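Local coordinates for epimerase family protein SDR39U1 (PDB 4B4O), which binds NADPH and is a putative NADP-dependent oxidoreductase of the short-chain dehydrogenase/reductase family, at residues Val154-Gly162 and Phe190-Ile201; His210-Pro220 and Ile268-Tyr279. The protein carries 3 engineered substitutions. All coordinates share one frame; numbering follows the deposited sequence.

Interaction 1: Val154-Gly162 and Phe190-Ile201. With NDP (NADPH dihydro-nicotinamide-adenine-dinucleotide phosphate), chain I.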
loop_
_atom_site.group_PDB
_atom_site.type_symbol
_atom_site.label_atom_id
_atom_site.label_comp_id
_atom_site.label_asym_id
_atom_site.label_seq_id
_atom_site.Cartn_x
_atom_site.Cartn_y
_atom_site.Cartn_z
ATOM N N VAL A 154 -7.297 -4.203 -8.276
ATOM C CA VAL A 154 -6.012 -3.624 -7.945
ATOM C C VAL A 154 -6.296 -2.410 -7.089
ATOM O O VAL A 154 -7.022 -1.525 -7.502
ATOM C CB VAL A 154 -5.211 -3.207 -9.191
ATOM C CG1 VAL A 154 -4.011 -2.393 -8.774
ATOM C CG2 VAL A 154 -4.786 -4.427 -9.988
ATOM N N VAL A 155 -5.722 -2.376 -5.897
ATOM C CA VAL A 155 -5.845 -1.229 -5.007
ATOM C C VAL A 155 -4.544 -0.436 -5.021
ATOM O O VAL A 155 -3.509 -0.902 -4.538
ATOM C CB VAL A 155 -6.214 -1.681 -3.565
ATOM C CG1 VAL A 155 -6.470 -0.490 -2.656
ATOM C CG2 VAL A 155 -7.451 -2.585 -3.588
ATOM N N ARG A 156 -4.581 0.747 -5.616
ATOM C CA ARG A 156 -3.429 1.634 -5.616
ATOM C C ARG A 156 -3.463 2.419 -4.309
ATOM O O ARG A 156 -4.317 3.289 -4.109
ATOM C CB ARG A 156 -3.481 2.592 -6.799
ATOM C CG ARG A 156 -3.203 1.930 -8.144
ATOM C CD ARG A 156 -3.673 2.784 -9.308
ATOM N NE ARG A 156 -3.457 2.123 -10.594
ATOM C CZ ARG A 156 -3.884 2.574 -11.760
ATOM N NH1 ARG A 156 -4.566 3.709 -11.835
ATOM N NH2 ARG A 156 -3.611 1.900 -12.855
ATOM N N SER A 157 -2.507 2.156 -3.430
ATOM C CA SER A 157 -2.533 2.712 -2.085
ATOM C C SER A 157 -1.713 3.985 -1.937
ATOM O O SER A 157 -0.640 4.141 -2.528
ATOM C CB SER A 157 -1.999 1.675 -1.098
ATOM O OG SER A 157 -2.065 2.148 0.236
ATOM N N GLY A 158 -2.208 4.882 -1.097
ATOM C CA GLY A 158 -1.410 6.001 -0.605
ATOM C C GLY A 158 -0.590 5.551 0.591
ATOM O O GLY A 158 -0.414 4.363 0.807
ATOM N N VAL A 159 -0.046 6.508 1.336
ATOM C CA VAL A 159 0.796 6.224 2.480
ATOM C C VAL A 159 -0.090 5.657 3.565
ATOM O O VAL A 159 -1.096 6.267 3.939
ATOM C CB VAL A 159 1.462 7.500 3.014
ATOM C CG1 VAL A 159 2.697 7.139 3.861
ATOM C CG2 VAL A 159 1.844 8.376 1.819
ATOM N N VAL A 160 0.290 4.481 4.063
ATOM C CA VAL A 160 -0.539 3.738 4.987
ATOM C C VAL A 160 -0.110 4.110 6.386
ATOM O O VAL A 160 1.001 3.800 6.795
ATOM C CB VAL A 160 -0.390 2.228 4.780
ATOM C CG1 VAL A 160 -1.406 1.523 5.653
ATOM C CG2 VAL A 160 -0.462 1.865 3.289
ATOM N N LEU A 161 -0.982 4.819 7.107
ATOM C CA LEU A 161 -0.644 5.317 8.431
ATOM C C LEU A 161 -1.228 4.387 9.507
ATOM O O LEU A 161 -2.414 4.090 9.492
ATOM C CB LEU A 161 -1.159 6.750 8.605
ATOM C CG LEU A 161 -0.834 7.763 7.487
ATOM C CD1 LEU A 161 -1.452 9.140 7.734
ATOM C CD2 LEU A 161 0.667 7.876 7.264
ATOM N N GLY A 162 -0.388 3.913 10.413
ATOM C CA GLY A 162 -0.854 3.036 11.460
ATOM C C GLY A 162 0.171 2.790 12.547
ATOM O O GLY A 162 1.383 3.022 12.350
ATOM N N PHE A 190 -0.474 15.006 0.065
ATOM C CA PHE A 190 -0.132 13.890 0.912
ATOM C C PHE A 190 -1.263 12.853 0.823
ATOM O O PHE A 190 -2.189 12.880 1.633
ATOM C CB PHE A 190 0.051 14.404 2.334
ATOM C CG PHE A 190 0.638 13.411 3.276
ATOM C CD1 PHE A 190 1.991 13.106 3.219
ATOM C CD2 PHE A 190 -0.141 12.810 4.241
ATOM C CE1 PHE A 190 2.545 12.173 4.079
ATOM C CE2 PHE A 190 0.401 11.894 5.126
ATOM C CZ PHE A 190 1.749 11.577 5.052
ATOM N N PRO A 191 -1.217 11.969 -0.202
ATOM C CA PRO A 191 -2.215 10.893 -0.281
ATOM C C PRO A 191 -1.942 9.875 0.819
ATOM O O PRO A 191 -0.824 9.355 0.899
ATOM C CB PRO A 191 -1.971 10.266 -1.663
ATOM C CG PRO A 191 -0.560 10.567 -1.981
ATOM C CD PRO A 191 -0.218 11.864 -1.275
ATOM N N TRP A 192 -2.940 9.615 1.651
ATOM C CA TRP A 192 -2.749 8.760 2.798
ATOM C C TRP A 192 -3.976 7.936 3.013
ATOM O O TRP A 192 -5.050 8.261 2.493
ATOM C CB TRP A 192 -2.473 9.624 4.021
ATOM C CG TRP A 192 -3.659 10.462 4.391
ATOM C CD1 TRP A 192 -3.981 11.715 3.936
ATOM C CD2 TRP A 192 -4.760 10.079 5.280
ATOM N NE1 TRP A 192 -5.156 12.127 4.469
ATOM C CE2 TRP A 192 -5.678 11.196 5.281
ATOM C CE3 TRP A 192 -5.057 8.947 6.045
ATOM C CZ2 TRP A 192 -6.843 11.181 6.009
ATOM C CZ3 TRP A 192 -6.235 8.935 6.776
ATOM C CH2 TRP A 192 -7.107 10.039 6.762
ATOM N N ILE A 193 -3.842 6.879 3.806
ATOM C CA ILE A 193 -4.979 6.082 4.261
ATOM C C ILE A 193 -4.632 5.459 5.609
ATOM O O ILE A 193 -3.476 5.112 5.866
ATOM C CB ILE A 193 -5.345 4.970 3.252
ATOM C CG1 ILE A 193 -6.682 4.318 3.611
ATOM C CG2 ILE A 193 -4.246 3.895 3.144
ATOM C CD1 ILE A 193 -7.224 3.435 2.500
ATOM N N HIS A 194 -5.622 5.353 6.486
ATOM C CA HIS A 194 -5.433 4.667 7.744
ATOM C C HIS A 194 -5.367 3.191 7.463
ATOM O O HIS A 194 -6.109 2.674 6.635
ATOM C CB HIS A 194 -6.555 4.980 8.707
ATOM C CG HIS A 194 -6.305 4.478 10.103
ATOM N ND1 HIS A 194 -6.523 3.199 10.463
ATOM C CD2 HIS A 194 -5.818 5.123 11.234
ATOM C CE1 HIS A 194 -6.219 3.045 11.759
ATOM N NE2 HIS A 194 -5.784 4.220 12.228
ATOM N N ILE A 195 -4.456 2.504 8.142
ATOM C CA ILE A 195 -4.264 1.085 7.905
ATOM C C ILE A 195 -5.564 0.310 8.027
ATOM O O ILE A 195 -5.774 -0.639 7.300
ATOM C CB ILE A 195 -3.216 0.443 8.852
ATOM C CG1 ILE A 195 -3.005 -1.026 8.432
ATOM C CG2 ILE A 195 -3.674 0.546 10.319
ATOM C CD1 ILE A 195 -1.595 -1.491 8.320
ATOM N N GLY A 196 -6.431 0.700 8.949
ATOM C CA GLY A 196 -7.718 0.032 9.098
ATOM C C GLY A 196 -8.578 0.141 7.860
ATOM O O GLY A 196 -9.336 -0.772 7.553
ATOM N N ASP A 197 -8.462 1.257 7.156
ATOM C CA ASP A 197 -9.262 1.487 5.954
ATOM C C ASP A 197 -8.672 0.816 4.719
ATOM O O ASP A 197 -9.418 0.408 3.832
ATOM C CB ASP A 197 -9.474 2.982 5.719
ATOM C CG ASP A 197 -10.585 3.554 6.576
ATOM O OD1 ASP A 197 -11.630 2.884 6.720
ATOM O OD2 ASP A 197 -10.407 4.684 7.103
ATOM N N LEU A 198 -7.352 0.675 4.642
ATOM C CA LEU A 198 -6.784 -0.135 3.561
ATOM C C LEU A 198 -7.185 -1.588 3.756
ATOM O O LEU A 198 -7.613 -2.239 2.829
ATOM C CB LEU A 198 -5.251 -0.001 3.454
ATOM C CG LEU A 198 -4.663 -0.767 2.257
ATOM C CD1 LEU A 198 -5.305 -0.306 0.969
ATOM C CD2 LEU A 198 -3.164 -0.562 2.183
ATOM N N ALA A 199 -7.048 -2.061 4.986
ATOM C CA ALA A 199 -7.469 -3.391 5.362
ATOM C C ALA A 199 -8.948 -3.621 5.025
ATOM O O ALA A 199 -9.338 -4.685 4.524
ATOM C CB ALA A 199 -7.210 -3.585 6.854
ATOM N N GLY A 200 -9.761 -2.597 5.296
ATOM C CA GLY A 200 -11.198 -2.625 5.005
ATOM C C GLY A 200 -11.554 -2.670 3.517
ATOM O O GLY A 200 -12.409 -3.453 3.101
ATOM N N ILE A 201 -10.873 -1.844 2.722
ATOM C CA ILE A 201 -11.069 -1.834 1.283
ATOM C C ILE A 201 -10.704 -3.186 0.696
ATOM O O ILE A 201 -11.451 -3.751 -0.078
ATOM C CB ILE A 201 -10.227 -0.743 0.608
ATOM C CG1 ILE A 201 -10.791 0.646 0.941
ATOM C CG2 ILE A 201 -10.193 -0.960 -0.891
ATOM C CD1 ILE A 201 -9.783 1.751 0.684
HETATM P PA NDP I . 6.089 -4.690 4.380
HETATM O O1A NDP I . 7.562 -4.407 3.999
HETATM O O2A NDP I . 5.627 -4.576 5.848
HETATM O O5B NDP I . 5.636 -6.213 4.008
HETATM C C5B NDP I . 6.259 -6.797 2.868
HETATM C C4B NDP I . 6.248 -8.294 3.043
HETATM O O4B NDP I . 6.671 -8.860 1.804
HETATM C C3B NDP I . 7.218 -8.746 4.140
HETATM O O3B NDP I . 6.551 -9.128 5.377
HETATM C C2B NDP I . 7.926 -9.948 3.535
HETATM O O2B NDP I . 7.318 -11.173 3.919
HETATM C C1B NDP I . 7.696 -9.809 2.062
HETATM N N9A NDP I . 8.953 -9.310 1.499
HETATM C C8A NDP I . 9.806 -8.320 1.919
HETATM N N7A NDP I . 10.908 -8.275 1.057
HETATM C C5A NDP I . 10.730 -9.242 0.118
HETATM C C6A NDP I . 11.440 -9.750 -1.059
HETATM N N6A NDP I . 12.601 -9.202 -1.475
HETATM N N1A NDP I . 10.902 -10.779 -1.748
HETATM C C2A NDP I . 9.730 -11.341 -1.335
HETATM N N3A NDP I . 9.002 -10.915 -0.282
HETATM C C4A NDP I . 9.450 -9.903 0.425
HETATM O O3 NDP I . 5.296 -3.700 3.375
HETATM P PN NDP I . 3.807 -3.147 3.650
HETATM O O1N NDP I . 3.031 -4.195 4.431
HETATM O O2N NDP I . 3.888 -1.767 4.231
HETATM O O5D NDP I . 3.214 -3.004 2.120
HETATM C C5D NDP I . 3.050 -4.253 1.410
HETATM C C4D NDP I . 2.952 -4.044 -0.087
HETATM O O4D NDP I . 2.145 -2.884 -0.252
HETATM C C3D NDP I . 4.289 -3.731 -0.787
HETATM O O3D NDP I . 4.347 -4.387 -2.094
HETATM C C2D NDP I . 4.307 -2.201 -0.884
HETATM O O2D NDP I . 4.905 -1.609 -2.044
HETATM C C1D NDP I . 2.840 -1.886 -1.003
HETATM N N1N NDP I . 2.492 -0.526 -0.549
HETATM C C2N NDP I . 2.761 -0.114 0.697
HETATM C C3N NDP I . 2.430 1.158 1.108
HETATM C C7N NDP I . 2.737 1.560 2.503
HETATM O O7N NDP I . 2.974 0.670 3.317
HETATM N N7N NDP I . 2.750 2.842 2.859
HETATM C C4N NDP I . 1.715 2.103 0.204
HETATM C C5N NDP I . 1.459 1.551 -1.120
HETATM C C6N NDP I . 1.852 0.263 -1.435
HETATM P P2B NDP I . 8.279 -12.456 4.336
HETATM O O1X NDP I . 8.799 -13.031 3.035
HETATM O O2X NDP I . 9.415 -11.909 5.250
HETATM O O3X NDP I . 7.164 -13.301 5.001
#
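V159 and L161 pair with the strand 192-194 in parallel register, and four backbone hydrogen bonds alternate between the two segments. V159 N donates to P191 O, V159 O accepts from I193 N, L161 N donates to I193 O at 2.8 Å, and I195 N closes the ladder on L161 O. That last donor already belongs to the first turn of helix 195-207, whose N-cap is H194: its ND1 accepts from G196 N at 2.9 Å, while NE2 is held by E290.

The apolar contacts divide between the two faces of the sheet. On one, L161 CD1 lies 3.9 Å from W192 CB, the two side chains crossing at about a right angle, and meets the edge of the F190 ring near its plane; L288 and I291 of helix 284-293 also touch L161. On the other face, that of V160 and I193, helix 195-207 runs back nearly antiparallel to strand 154-157. This is the Rossmann layout, with strands 151-161 and 192-194 joined through helix 166-176 as a beta-alpha-beta crossover. In L198, CG anti to the backbone N (chi1 -176°) carries the branch toward strand 154-157, where CD1 lies 3.8 Å from V155 CG1 and CD2 3.5 Å from S157 OG. CD2 also meets V160 CG2, while V160 CG1 leans on I195 CB.

Cofactor contacts come from the break in strand 151-161. G158 O stands 3.2 Å from C4N of the NADPH nicotinamide, and S157 CB approaches C5N. V160, an experimentally established NADP(+)-binding residue, sets CG2 3.3 Å from the carboxamide carbon C7N. S157 OG donates to G158 O.

Interaction 2: His210-Pro220 and Ile268-Tyr279. Engineered in segment 268-279: R270 (natural residue Gln).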
loop_
_atom_site.group_PDB
_atom_site.type_symbol
_atom_site.label_atom_id
_atom_site.label_comp_id
_atom_site.label_asym_id
_atom_site.label_seq_id
_atom_site.Cartn_x
_atom_site.Cartn_y
_atom_site.Cartn_z
ATOM N N HIS A 210 -19.349 -7.543 -6.671
ATOM C CA HIS A 210 -19.524 -6.497 -7.684
ATOM C C HIS A 210 -18.277 -5.647 -7.869
ATOM O O HIS A 210 -18.217 -4.795 -8.775
ATOM C CB HIS A 210 -20.713 -5.597 -7.341
ATOM C CG HIS A 210 -20.562 -4.837 -6.043
ATOM N ND1 HIS A 210 -21.102 -5.269 -4.874
ATOM C CD2 HIS A 210 -19.921 -3.641 -5.757
ATOM C CE1 HIS A 210 -20.808 -4.398 -3.890
ATOM N NE2 HIS A 210 -20.079 -3.403 -4.426
ATOM N N VAL A 211 -17.272 -5.847 -7.023
ATOM C CA VAL A 211 -16.086 -5.006 -7.042
ATOM C C VAL A 211 -15.073 -5.566 -8.033
ATOM O O VAL A 211 -14.692 -6.715 -7.930
ATOM C CB VAL A 211 -15.457 -4.915 -5.632
ATOM C CG1 VAL A 211 -14.204 -4.039 -5.658
ATOM C CG2 VAL A 211 -16.502 -4.404 -4.640
ATOM N N HIS A 212 -14.619 -4.734 -8.959
ATOM C CA HIS A 212 -13.620 -5.149 -9.945
ATOM C C HIS A 212 -12.772 -3.965 -10.347
ATOM O O HIS A 212 -13.187 -2.831 -10.203
ATOM C CB HIS A 212 -14.305 -5.749 -11.173
ATOM C CG HIS A 212 -15.277 -4.800 -11.832
ATOM N ND1 HIS A 212 -16.519 -4.515 -11.302
ATOM C CD2 HIS A 212 -15.129 -3.980 -12.985
ATOM C CE1 HIS A 212 -17.138 -3.565 -12.087
ATOM N NE2 HIS A 212 -16.293 -3.248 -13.123
ATOM N N GLY A 213 -11.565 -4.216 -10.838
ATOM C CA GLY A 213 -10.734 -3.160 -11.413
ATOM C C GLY A 213 -9.949 -2.361 -10.410
ATOM O O GLY A 213 -9.607 -2.834 -9.334
ATOM N N VAL A 214 -9.635 -1.135 -10.792
ATOM C CA VAL A 214 -8.733 -0.295 -10.017
ATOM C C VAL A 214 -9.507 0.508 -8.986
ATOM O O VAL A 214 -10.521 1.119 -9.310
ATOM C CB VAL A 214 -7.973 0.714 -10.876
ATOM C CG1 VAL A 214 -7.209 1.646 -9.957
ATOM C CG2 VAL A 214 -7.046 0.002 -11.836
ATOM N N LEU A 215 -9.010 0.476 -7.747
ATOM C CA LEU A 215 -9.537 1.256 -6.635
ATOM C C LEU A 215 -8.399 2.048 -5.984
ATOM O O LEU A 215 -7.318 1.520 -5.746
ATOM C CB LEU A 215 -10.144 0.325 -5.572
ATOM C CG LEU A 215 -11.264 -0.632 -5.976
ATOM C CD1 LEU A 215 -11.603 -1.556 -4.825
ATOM C CD2 LEU A 215 -12.464 0.166 -6.457
ATOM N N ASN A 216 -8.642 3.318 -5.708
ATOM C CA ASN A 216 -7.616 4.146 -5.078
ATOM C C ASN A 216 -7.716 3.976 -3.592
ATOM O O ASN A 216 -8.741 4.306 -2.996
ATOM C CB ASN A 216 -7.747 5.627 -5.462
ATOM C CG ASN A 216 -7.208 5.929 -6.849
ATOM O OD1 ASN A 216 -6.272 5.273 -7.327
ATOM N ND2 ASN A 216 -7.796 6.925 -7.506
ATOM N N GLY A 217 -6.672 3.409 -3.005
ATOM C CA GLY A 217 -6.616 3.175 -1.569
ATOM C C GLY A 217 -6.147 4.395 -0.791
ATOM O O GLY A 217 -5.047 4.402 -0.216
ATOM N N VAL A 218 -6.976 5.436 -0.826
ATOM C CA VAL A 218 -6.698 6.713 -0.162
ATOM C C VAL A 218 -7.939 7.199 0.560
ATOM O O VAL A 218 -9.066 6.881 0.144
ATOM C CB VAL A 218 -6.204 7.787 -1.145
ATOM C CG1 VAL A 218 -4.903 7.307 -1.759
ATOM C CG2 VAL A 218 -7.233 8.114 -2.228
ATOM N N ALA A 219 -7.730 7.903 1.670
ATOM C CA ALA A 219 -8.832 8.533 2.390
ATOM C C ALA A 219 -9.310 9.643 1.490
ATOM O O ALA A 219 -8.520 10.201 0.733
ATOM C CB ALA A 219 -8.384 9.097 3.730
ATOM N N PRO A 220 -10.600 9.954 1.523
ATOM C CA PRO A 220 -11.103 11.045 0.686
ATOM C C PRO A 220 -10.727 12.353 1.347
ATOM O O PRO A 220 -11.572 13.032 1.912
ATOM C CB PRO A 220 -12.615 10.825 0.692
ATOM C CG PRO A 220 -12.875 10.179 2.022
ATOM C CD PRO A 220 -11.656 9.360 2.360
ATOM N N ILE A 268 -8.303 11.149 -5.843
ATOM C CA ILE A 268 -9.671 10.888 -5.402
ATOM C C ILE A 268 -10.026 9.394 -5.487
ATOM O O ILE A 268 -9.775 8.736 -6.492
ATOM C CB ILE A 268 -10.652 11.686 -6.246
ATOM C CG1 ILE A 268 -10.321 13.169 -6.113
ATOM C CG2 ILE A 268 -12.069 11.376 -5.824
ATOM C CD1 ILE A 268 -10.955 14.023 -7.207
ATOM N N PRO A 269 -10.637 8.859 -4.424
ATOM C CA PRO A 269 -11.081 7.480 -4.411
ATOM C C PRO A 269 -12.509 7.385 -4.917
ATOM O O PRO A 269 -13.418 7.032 -4.160
ATOM C CB PRO A 269 -10.991 7.116 -2.933
ATOM C CG PRO A 269 -11.308 8.385 -2.217
ATOM C CD PRO A 269 -10.929 9.523 -3.138
ATOM N N ARG A 270 -12.702 7.704 -6.193
ATOM C CA ARG A 270 -14.051 7.746 -6.771
ATOM C C ARG A 270 -14.645 6.347 -6.847
ATOM O O ARG A 270 -15.718 6.084 -6.313
ATOM C CB ARG A 270 -14.060 8.391 -8.163
ATOM C CG ARG A 270 -15.464 8.683 -8.626
ATOM C CD ARG A 270 -15.669 9.530 -9.864
ATOM N NE ARG A 270 -14.488 10.251 -10.265
ATOM C CZ ARG A 270 -14.116 11.451 -9.775
ATOM N NH1 ARG A 270 -14.785 12.056 -8.804
ATOM N NH2 ARG A 270 -13.026 12.033 -10.253
ATOM N N ARG A 271 -13.906 5.453 -7.486
ATOM C CA ARG A 271 -14.349 4.084 -7.650
ATOM C C ARG A 271 -14.414 3.343 -6.318
ATOM O O ARG A 271 -15.283 2.500 -6.115
ATOM C CB ARG A 271 -13.494 3.363 -8.706
ATOM C CG ARG A 271 -13.847 3.853 -10.101
ATOM C CD ARG A 271 -13.279 3.060 -11.254
ATOM N NE ARG A 271 -12.964 1.690 -10.895
ATOM C CZ ARG A 271 -13.788 0.656 -10.946
ATOM N NH1 ARG A 271 -15.037 0.788 -11.340
ATOM N NH2 ARG A 271 -13.349 -0.533 -10.580
ATOM N N THR A 272 -13.507 3.672 -5.407
ATOM C CA THR A 272 -13.499 3.047 -4.099
ATOM C C THR A 272 -14.827 3.355 -3.405
ATOM O O THR A 272 -15.466 2.463 -2.861
ATOM C CB THR A 272 -12.331 3.535 -3.221
ATOM O OG1 THR A 272 -11.097 3.403 -3.926
ATOM C CG2 THR A 272 -12.243 2.739 -1.938
ATOM N N LEU A 273 -15.222 4.619 -3.402
ATOM C CA LEU A 273 -16.471 5.005 -2.757
ATOM C C LEU A 273 -17.676 4.361 -3.474
ATOM O O LEU A 273 -18.656 3.978 -2.849
ATOM C CB LEU A 273 -16.602 6.531 -2.688
ATOM C CG LEU A 273 -15.723 7.262 -1.660
ATOM C CD1 LEU A 273 -15.664 8.773 -1.862
ATOM C CD2 LEU A 273 -16.172 6.855 -0.268
ATOM N N ALA A 274 -17.576 4.222 -4.787
ATOM C CA ALA A 274 -18.646 3.642 -5.598
ATOM C C ALA A 274 -18.879 2.182 -5.293
ATOM O O ALA A 274 -19.927 1.668 -5.619
ATOM C CB ALA A 274 -18.319 3.813 -7.081
ATOM N N THR A 275 -17.913 1.509 -4.670
ATOM C CA THR A 275 -18.069 0.098 -4.285
ATOM C C THR A 275 -18.975 -0.074 -3.080
ATOM O O THR A 275 -19.286 -1.199 -2.688
ATOM C CB THR A 275 -16.727 -0.599 -3.912
ATOM O OG1 THR A 275 -16.234 -0.070 -2.674
ATOM C CG2 THR A 275 -15.656 -0.472 -5.002
ATOM N N GLY A 276 -19.378 1.026 -2.458
ATOM C CA GLY A 276 -20.162 0.964 -1.226
ATOM C C GLY A 276 -19.318 0.945 0.051
ATOM O O GLY A 276 -19.870 1.011 1.140
ATOM N N TYR A 277 -17.987 0.887 -0.078
ATOM C CA TYR A 277 -17.103 0.922 1.083
ATOM C C TYR A 277 -17.235 2.232 1.845
ATOM O O TYR A 277 -17.329 3.293 1.249
ATOM C CB TYR A 277 -15.626 0.731 0.725
ATOM C CG TYR A 277 -14.746 0.706 1.974
ATOM C CD1 TYR A 277 -14.710 -0.426 2.805
ATOM C CD2 TYR A 277 -13.993 1.819 2.350
ATOM C CE1 TYR A 277 -13.943 -0.456 3.948
ATOM C CE2 TYR A 277 -13.228 1.796 3.503
ATOM C CZ TYR A 277 -13.216 0.659 4.298
ATOM O OH TYR A 277 -12.467 0.650 5.436
ATOM N N GLN A 278 -17.216 2.124 3.176
ATOM C CA GLN A 278 -17.404 3.264 4.058
ATOM C C GLN A 278 -16.254 3.374 5.047
ATOM O O GLN A 278 -15.974 2.455 5.793
ATOM C CB GLN A 278 -18.738 3.137 4.765
ATOM C CG GLN A 278 -19.892 3.279 3.781
ATOM C CD GLN A 278 -21.269 3.323 4.416
ATOM O OE1 GLN A 278 -21.680 2.368 5.063
ATOM N NE2 GLN A 278 -21.995 4.427 4.222
ATOM N N TYR A 279 -15.578 4.518 5.013
ATOM C CA TYR A 279 -14.320 4.720 5.735
ATOM C C TYR A 279 -14.535 4.893 7.229
ATOM O O TYR A 279 -15.468 5.575 7.651
ATOM C CB TYR A 279 -13.596 5.958 5.206
ATOM C CG TYR A 279 -12.947 5.783 3.860
ATOM C CD1 TYR A 279 -13.683 5.891 2.690
ATOM C CD2 TYR A 279 -11.604 5.498 3.754
ATOM C CE1 TYR A 279 -13.099 5.744 1.448
ATOM C CE2 TYR A 279 -11.011 5.334 2.518
ATOM C CZ TYR A 279 -11.773 5.460 1.366
ATOM O OH TYR A 279 -11.178 5.317 0.133
#
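R271 and T272 reach from the short helix 270-274 to the backbone of strand 213-217, which the helix crosses almost perpendicularly at the margin of the parallel Rossmann sheet. Most polar links pair a side chain with a main-chain carbonyl. R271 NE donates to V214 O at 3.0 Å, in the carbonyl plane and near the guanidinium plane; a bend at chi3 (24°) turns the group back along the strand. T272 OG1 donates a hydrogen bond to N216 O at 2.7 Å, from above the carbonyl plane.

The N216 amide answers in the other direction: ND2 bonds to I268 O with an N-H...O angle of 166°, and OD1 is taken by Y112 OH. E122 serves both segments, accepting from N216 N and R271 N. At the far end H210 NE2 points in its ring plane at T275 O, which H204 also binds. T275 OG1 donates to T272 O and accepts from Y277 N in an ST turn, leaving CG2 to meet L215 CD2 tip to tip at 3.6 Å.

P269 fills the bend after the strand, its CB 4.0 Å from V218 CG2. Y279 lies between P220 and Y277, which cover opposite faces of its ring, and its OH makes a weak bond to V218 O. A leucine in place of Y279 would probably leave V218 O without this donor and P220 without the flat surface it rests on. P220 CD sits 3.8 Å from the ring centroid, only 2° off the ring normal, a CH-pi contact.

Interactions 1 and 2 follow one another along the chain, the first closing before the second opens, with helix 195-207 leading into strand 213-217. Their centres are about 11 Å apart, and both use the same parallel sheet, where strand 151-161 pairs with 192-194 and with 213-217. They meet directly: R156 O lies 2.6 Å from G217 N, a probable hydrogen bond, and D197 OD1 probably accepts a hydrogen bond from Y277 OH. Interaction 1 is buried near the centre of the chain and borders the nicotinamide; interaction 2, more peripheral, joins the Rossmann-type region to the C-terminal DUF1731 region. Helix 195-207 thus faces the cofactor-bearing strand and also touches segment 268-279.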